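Local coordinates for protein secreted in xylem 3 (Fusarium oxysporum, PDB 5OD4) that is a secreted effector of a fungal plant pathogen, with immune-suppressing activity that can be separated from its recognition, at residues 71-83 with 94-106. Residues are numbered along the deposited sequence; the frame is centred on the assembly and turned at random.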
loop_
_atom_site.group_PDB
_atom_site.type_symbol
_atom_site.label_atom_id
_atom_site.label_comp_id
_atom_site.label_asym_id
_atom_site.label_seq_id
_atom_site.Cartn_x
_atom_site.Cartn_y
_atom_site.Cartn_z
ATOM N N HIS A 71 17.327 -5.571 -7.144
ATOM C CA HIS A 71 17.666 -6.579 -6.169
ATOM C C HIS A 71 16.503 -7.525 -5.917
ATOM O O HIS A 71 15.338 -7.250 -6.205
ATOM C CB HIS A 71 18.111 -5.932 -4.868
ATOM C CG HIS A 71 19.430 -5.210 -4.965
ATOM N ND1 HIS A 71 20.318 -5.133 -3.932
ATOM C CD2 HIS A 71 20.012 -4.546 -5.984
ATOM C CE1 HIS A 71 21.390 -4.452 -4.320
ATOM N NE2 HIS A 71 21.214 -4.062 -5.564
ATOM N N GLN A 72 16.847 -8.663 -5.331
ATOM C CA GLN A 72 15.844 -9.578 -4.769
ATOM C C GLN A 72 15.538 -9.201 -3.330
ATOM O O GLN A 72 16.407 -8.704 -2.601
ATOM C CB GLN A 72 16.381 -11.003 -4.797
ATOM C CG GLN A 72 16.579 -11.566 -6.197
ATOM C CD GLN A 72 17.313 -12.862 -6.085
ATOM O OE1 GLN A 72 18.547 -12.877 -5.995
ATOM N NE2 GLN A 72 16.584 -13.980 -6.031
ATOM N N ALA A 73 14.312 -9.483 -2.889
ATOM C CA ALA A 73 13.982 -9.335 -1.482
ATOM C C ALA A 73 14.831 -10.279 -0.633
ATOM O O ALA A 73 14.992 -11.454 -0.966
ATOM C CB ALA A 73 12.511 -9.640 -1.273
ATOM N N ILE A 74 15.341 -9.779 0.497
ATOM C CA ILE A 74 16.198 -10.559 1.378
ATOM C C ILE A 74 15.452 -11.216 2.513
ATOM O O ILE A 74 16.053 -11.920 3.339
ATOM C CB ILE A 74 17.360 -9.715 1.947
ATOM C CG1 ILE A 74 16.885 -8.668 2.956
ATOM C CG2 ILE A 74 18.143 -9.068 0.827
ATOM C CD1 ILE A 74 18.012 -7.858 3.539
ATOM N N ALA A 75 14.144 -11.006 2.571
ATOM C CA ALA A 75 13.258 -11.482 3.635
ATOM C C ALA A 75 11.854 -11.475 3.072
ATOM O O ALA A 75 11.603 -10.987 1.970
ATOM C CB ALA A 75 13.387 -10.640 4.881
ATOM N N ASN A 76 10.925 -12.003 3.883
ATOM C CA ASN A 76 9.496 -11.895 3.555
ATOM C C ASN A 76 8.905 -10.658 4.171
ATOM O O ASN A 76 9.234 -10.307 5.300
ATOM C CB ASN A 76 8.755 -13.114 4.109
ATOM C CG ASN A 76 9.204 -14.402 3.476
ATOM O OD1 ASN A 76 9.156 -14.549 2.254
ATOM N ND2 ASN A 76 9.611 -15.359 4.310
ATOM N N TYR A 77 8.009 -10.007 3.426
ATOM C CA TYR A 77 7.341 -8.791 3.888
ATOM C C TYR A 77 5.853 -8.921 3.720
ATOM O O TYR A 77 5.332 -9.457 2.725
ATOM C CB TYR A 77 7.820 -7.552 3.094
ATOM C CG TYR A 77 9.295 -7.287 3.205
ATOM C CD1 TYR A 77 10.203 -7.979 2.395
ATOM C CD2 TYR A 77 9.810 -6.366 4.081
ATOM C CE1 TYR A 77 11.547 -7.746 2.478
ATOM C CE2 TYR A 77 11.176 -6.109 4.160
ATOM C CZ TYR A 77 12.035 -6.798 3.362
ATOM O OH TYR A 77 13.388 -6.617 3.374
ATOM N N GLU A 78 5.143 -8.386 4.716
ATOM C CA GLU A 78 3.693 -8.251 4.745
ATOM C C GLU A 78 3.335 -6.836 4.314
ATOM O O GLU A 78 3.902 -5.865 4.828
ATOM C CB GLU A 78 3.213 -8.532 6.173
ATOM C CG GLU A 78 1.728 -8.364 6.424
ATOM C CD GLU A 78 0.857 -9.423 5.817
ATOM O OE1 GLU A 78 1.325 -10.329 5.134
ATOM O OE2 GLU A 78 -0.389 -9.345 6.052
ATOM N N ILE A 79 2.382 -6.714 3.381
ATOM C CA ILE A 79 1.920 -5.437 2.865
ATOM C C ILE A 79 0.410 -5.399 3.068
ATOM O O ILE A 79 -0.296 -6.300 2.630
ATOM C CB ILE A 79 2.252 -5.301 1.372
ATOM C CG1 ILE A 79 3.744 -5.418 1.116
ATOM C CG2 ILE A 79 1.719 -3.991 0.828
ATOM C CD1 ILE A 79 4.093 -5.830 -0.282
ATOM N N GLU A 80 -0.083 -4.381 3.791
ATOM C CA GLU A 80 -1.502 -4.316 4.135
ATOM C C GLU A 80 -2.057 -2.961 3.851
ATOM O O GLU A 80 -1.423 -1.944 4.157
ATOM C CB GLU A 80 -1.708 -4.671 5.621
ATOM C CG GLU A 80 -1.216 -6.030 6.002
ATOM C CD GLU A 80 -1.431 -6.439 7.446
ATOM O OE1 GLU A 80 -1.843 -5.616 8.291
ATOM O OE2 GLU A 80 -1.206 -7.653 7.719
ATOM N N VAL A 81 -3.298 -2.944 3.365
ATOM C CA VAL A 81 -4.076 -1.723 3.216
ATOM C C VAL A 81 -5.362 -1.860 4.012
ATOM O O VAL A 81 -6.135 -2.814 3.790
ATOM C CB VAL A 81 -4.401 -1.410 1.748
ATOM C CG1 VAL A 81 -5.270 -0.172 1.650
ATOM C CG2 VAL A 81 -3.124 -1.264 0.942
ATOM N N ARG A 82 -5.605 -0.905 4.903
ATOM C CA ARG A 82 -6.903 -0.742 5.546
ATOM C C ARG A 82 -7.589 0.476 4.947
ATOM O O ARG A 82 -6.936 1.415 4.485
ATOM C CB ARG A 82 -6.760 -0.567 7.060
ATOM C CG ARG A 82 -6.079 -1.768 7.695
ATOM C CD ARG A 82 -6.005 -1.720 9.200
ATOM N NE ARG A 82 -7.296 -1.942 9.775
ATOM C CZ ARG A 82 -8.087 -1.054 10.380
ATOM N NH1 ARG A 82 -7.820 0.221 10.487
ATOM N NH2 ARG A 82 -9.184 -1.529 10.848
ATOM N N ARG A 83 -8.922 0.448 4.938
ATOM C CA ARG A 83 -9.695 1.617 4.497
ATOM C C ARG A 83 -10.615 2.055 5.626
ATOM O O ARG A 83 -11.245 1.210 6.292
ATOM C CB ARG A 83 -10.442 1.356 3.193
ATOM C CG ARG A 83 -11.568 0.338 3.268
ATOM C CD ARG A 83 -12.264 0.192 1.922
ATOM N NE ARG A 83 -13.363 -0.751 1.999
ATOM C CZ ARG A 83 -14.206 -1.021 1.016
ATOM N NH1 ARG A 83 -14.138 -0.335 -0.118
ATOM N NH2 ARG A 83 -15.159 -1.925 1.171
ATOM N N ASP A 94 -11.727 -1.210 7.798
ATOM C CA ASP A 94 -11.718 -2.532 7.243
ATOM C C ASP A 94 -10.328 -2.918 6.783
ATOM O O ASP A 94 -9.638 -2.086 6.183
ATOM C CB ASP A 94 -12.563 -2.619 5.927
ATOM C CG ASP A 94 -13.920 -2.140 5.997
ATOM O OD1 ASP A 94 -14.602 -2.457 6.990
ATOM O OD2 ASP A 94 -14.346 -1.443 4.985
ATOM N N CYS A 95 -9.952 -4.183 6.971
ATOM C CA CYS A 95 -8.816 -4.735 6.247
ATOM C C CYS A 95 -9.263 -4.928 4.805
ATOM O O CYS A 95 -10.187 -5.677 4.550
ATOM C CB CYS A 95 -8.376 -6.064 6.848
ATOM S SG CYS A 95 -6.914 -6.759 6.041
ATOM N N PHE A 96 -8.625 -4.234 3.890
ATOM C CA PHE A 96 -9.106 -4.097 2.531
ATOM C C PHE A 96 -8.379 -5.004 1.561
ATOM O O PHE A 96 -9.009 -5.782 0.824
ATOM C CB PHE A 96 -9.010 -2.612 2.148
ATOM C CG PHE A 96 -9.654 -2.237 0.845
ATOM C CD1 PHE A 96 -10.804 -2.825 0.370
ATOM C CD2 PHE A 96 -9.095 -1.170 0.108
ATOM C CE1 PHE A 96 -11.365 -2.412 -0.845
ATOM C CE2 PHE A 96 -9.664 -0.728 -1.074
ATOM C CZ PHE A 96 -10.806 -1.350 -1.548
ATOM N N HIS A 97 -7.054 -4.933 1.532
ATOM C CA HIS A 97 -6.252 -5.786 0.655
ATOM C C HIS A 97 -4.908 -6.033 1.303
ATOM O O HIS A 97 -4.405 -5.178 2.017
ATOM C CB HIS A 97 -6.018 -5.137 -0.717
ATOM C CG HIS A 97 -7.216 -5.086 -1.587
ATOM N ND1 HIS A 97 -7.780 -6.209 -2.127
ATOM C CD2 HIS A 97 -8.026 -4.055 -1.943
ATOM C CE1 HIS A 97 -8.858 -5.863 -2.825
ATOM N NE2 HIS A 97 -9.023 -4.556 -2.732
ATOM N N THR A 98 -4.317 -7.179 0.985
ATOM C CA THR A 98 -2.966 -7.482 1.435
ATOM C C THR A 98 -2.163 -8.111 0.316
ATOM O O THR A 98 -2.717 -8.629 -0.658
ATOM C CB THR A 98 -2.970 -8.427 2.653
ATOM O OG1 THR A 98 -3.437 -9.698 2.227
ATOM C CG2 THR A 98 -3.846 -7.918 3.810
ATOM N N ALA A 99 -0.841 -8.073 0.474
ATOM C CA ALA A 99 0.069 -8.708 -0.463
ATOM C C ALA A 99 1.333 -9.097 0.267
ATOM O O ALA A 99 1.571 -8.722 1.384
ATOM C CB ALA A 99 0.378 -7.795 -1.635
ATOM N N ARG A 100 2.109 -9.969 -0.385
ATOM C CA ARG A 100 3.394 -10.439 0.131
ATOM C C ARG A 100 4.506 -10.140 -0.855
ATOM O O ARG A 100 4.325 -10.273 -2.066
ATOM C CB ARG A 100 3.361 -11.935 0.389
ATOM C CG ARG A 100 2.267 -12.397 1.331
ATOM C CD ARG A 100 2.608 -12.098 2.765
ATOM N NE ARG A 100 3.712 -12.941 3.210
ATOM C CZ ARG A 100 4.336 -12.828 4.368
ATOM N NH1 ARG A 100 3.967 -11.890 5.224
ATOM N NH2 ARG A 100 5.341 -13.630 4.627
ATOM N N LEU A 101 5.673 -9.771 -0.316
ATOM C CA LEU A 101 6.938 -9.737 -1.073
ATOM C C LEU A 101 7.780 -10.823 -0.440
ATOM O O LEU A 101 8.208 -10.691 0.688
ATOM C CB LEU A 101 7.603 -8.307 -0.993
ATOM C CG LEU A 101 8.918 -8.165 -1.783
ATOM C CD1 LEU A 101 8.669 -8.209 -3.284
ATOM C CD2 LEU A 101 9.604 -6.889 -1.377
ATOM N N SER A 102 7.989 -11.942 -1.170
ATOM C CA SER A 102 8.638 -13.113 -0.632
ATOM C C SER A 102 10.158 -13.064 -0.814
ATOM O O SER A 102 10.673 -12.455 -1.756
ATOM C CB SER A 102 8.126 -14.344 -1.391
ATOM O OG SER A 102 8.323 -14.134 -2.780
ATOM N N THR A 103 10.880 -13.752 0.059
ATOM C CA THR A 103 12.345 -13.827 -0.069
ATOM C C THR A 103 12.716 -14.332 -1.457
ATOM O O THR A 103 12.210 -15.336 -1.917
ATOM C CB THR A 103 12.889 -14.804 0.959
ATOM O OG1 THR A 103 12.423 -14.375 2.209
ATOM C CG2 THR A 103 14.407 -14.821 0.958
ATOM N N GLY A 104 13.623 -13.616 -2.118
ATOM C CA GLY A 104 14.071 -13.974 -3.443
ATOM C C GLY A 104 13.291 -13.379 -4.587
ATOM O O GLY A 104 13.744 -13.441 -5.723
ATOM N N SER A 105 12.101 -12.843 -4.302
ATOM C CA SER A 105 11.317 -12.227 -5.355
ATOM C C SER A 105 11.902 -10.897 -5.778
ATOM O O SER A 105 12.566 -10.202 -5.015
ATOM C CB SER A 105 9.860 -12.123 -4.966
ATOM O OG SER A 105 9.618 -11.223 -3.939
ATOM N N ARG A 106 11.598 -10.537 -7.016
ATOM C CA ARG A 106 12.017 -9.262 -7.573
ATOM C C ARG A 106 10.943 -8.192 -7.517
ATOM O O ARG A 106 11.230 -7.010 -7.643
ATOM C CB ARG A 106 12.486 -9.475 -9.008
ATOM C CG ARG A 106 13.763 -10.293 -9.010
ATOM C CD ARG A 106 14.381 -10.543 -10.351
ATOM N NE ARG A 106 15.617 -11.303 -10.182
ATOM C CZ ARG A 106 15.691 -12.587 -9.812
ATOM N NH1 ARG A 106 14.596 -13.294 -9.575
ATOM N NH2 ARG A 106 16.874 -13.173 -9.678
HETATM O O HOH W 1 13.814 -6.069 -8.153
#
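V81 faces both F96 and H97 in a classic beta bulge, set in the antiparallel hairpin of strands 77-85 and 94-101. V81 O takes two N-H groups in its carbonyl plane, from F96 N at 2.9 Å and H97 N at 3.2 Å. At the bulge, the side chain of F96 starts toward the partner strand. Its CG is anti to the backbone N (chi1 -171°), which carries the ring under the arm of R83. R83 CD sits over the ring centre, 3.6 Å from the centroid of F96. The R83 guanidinium continues flat across the same face, planes 9° apart, while H97 CD2 covers the opposite face. D94 helps to hold that arginine in place: R83 NE meets the anti lone pair of D94 OD2 at 3.2 Å in a salt bridge. The F96 ring also packs edge-to-face with W113 of the other sheet.

A second salt bridge lies on the other face of the hairpin. In one of its two conformers R100 folds back at chi2 and chi3, and NH1 reaches E78 OE1 at 3.1 Å from the anti side. In that conformer Y77 O lies over one face of the guanidinium, and R100 NH2 pairs with D128. The inward-facing I79, V81 and A99 touch strand 109-114.

Beyond the strands the two segments stay together. N76 OD1 accepts T103 N at 2.9 Å, with the donor well above the amide plane. A73 pairs with S105 and G104 through its backbone. S105 N closes the type II turn 102-105 onto S102 O, and S105 OG adds a second bond to that oxygen. Q72 NE2 binds G104 O, while its amide stacks on the guanidinium of R106 in one conformer of that arginine. The C5-C95 disulfide ties the N-terminal segment to this edge strand. The whole is a bulged antiparallel hairpin at the edge of one sheet of a beta-sandwich.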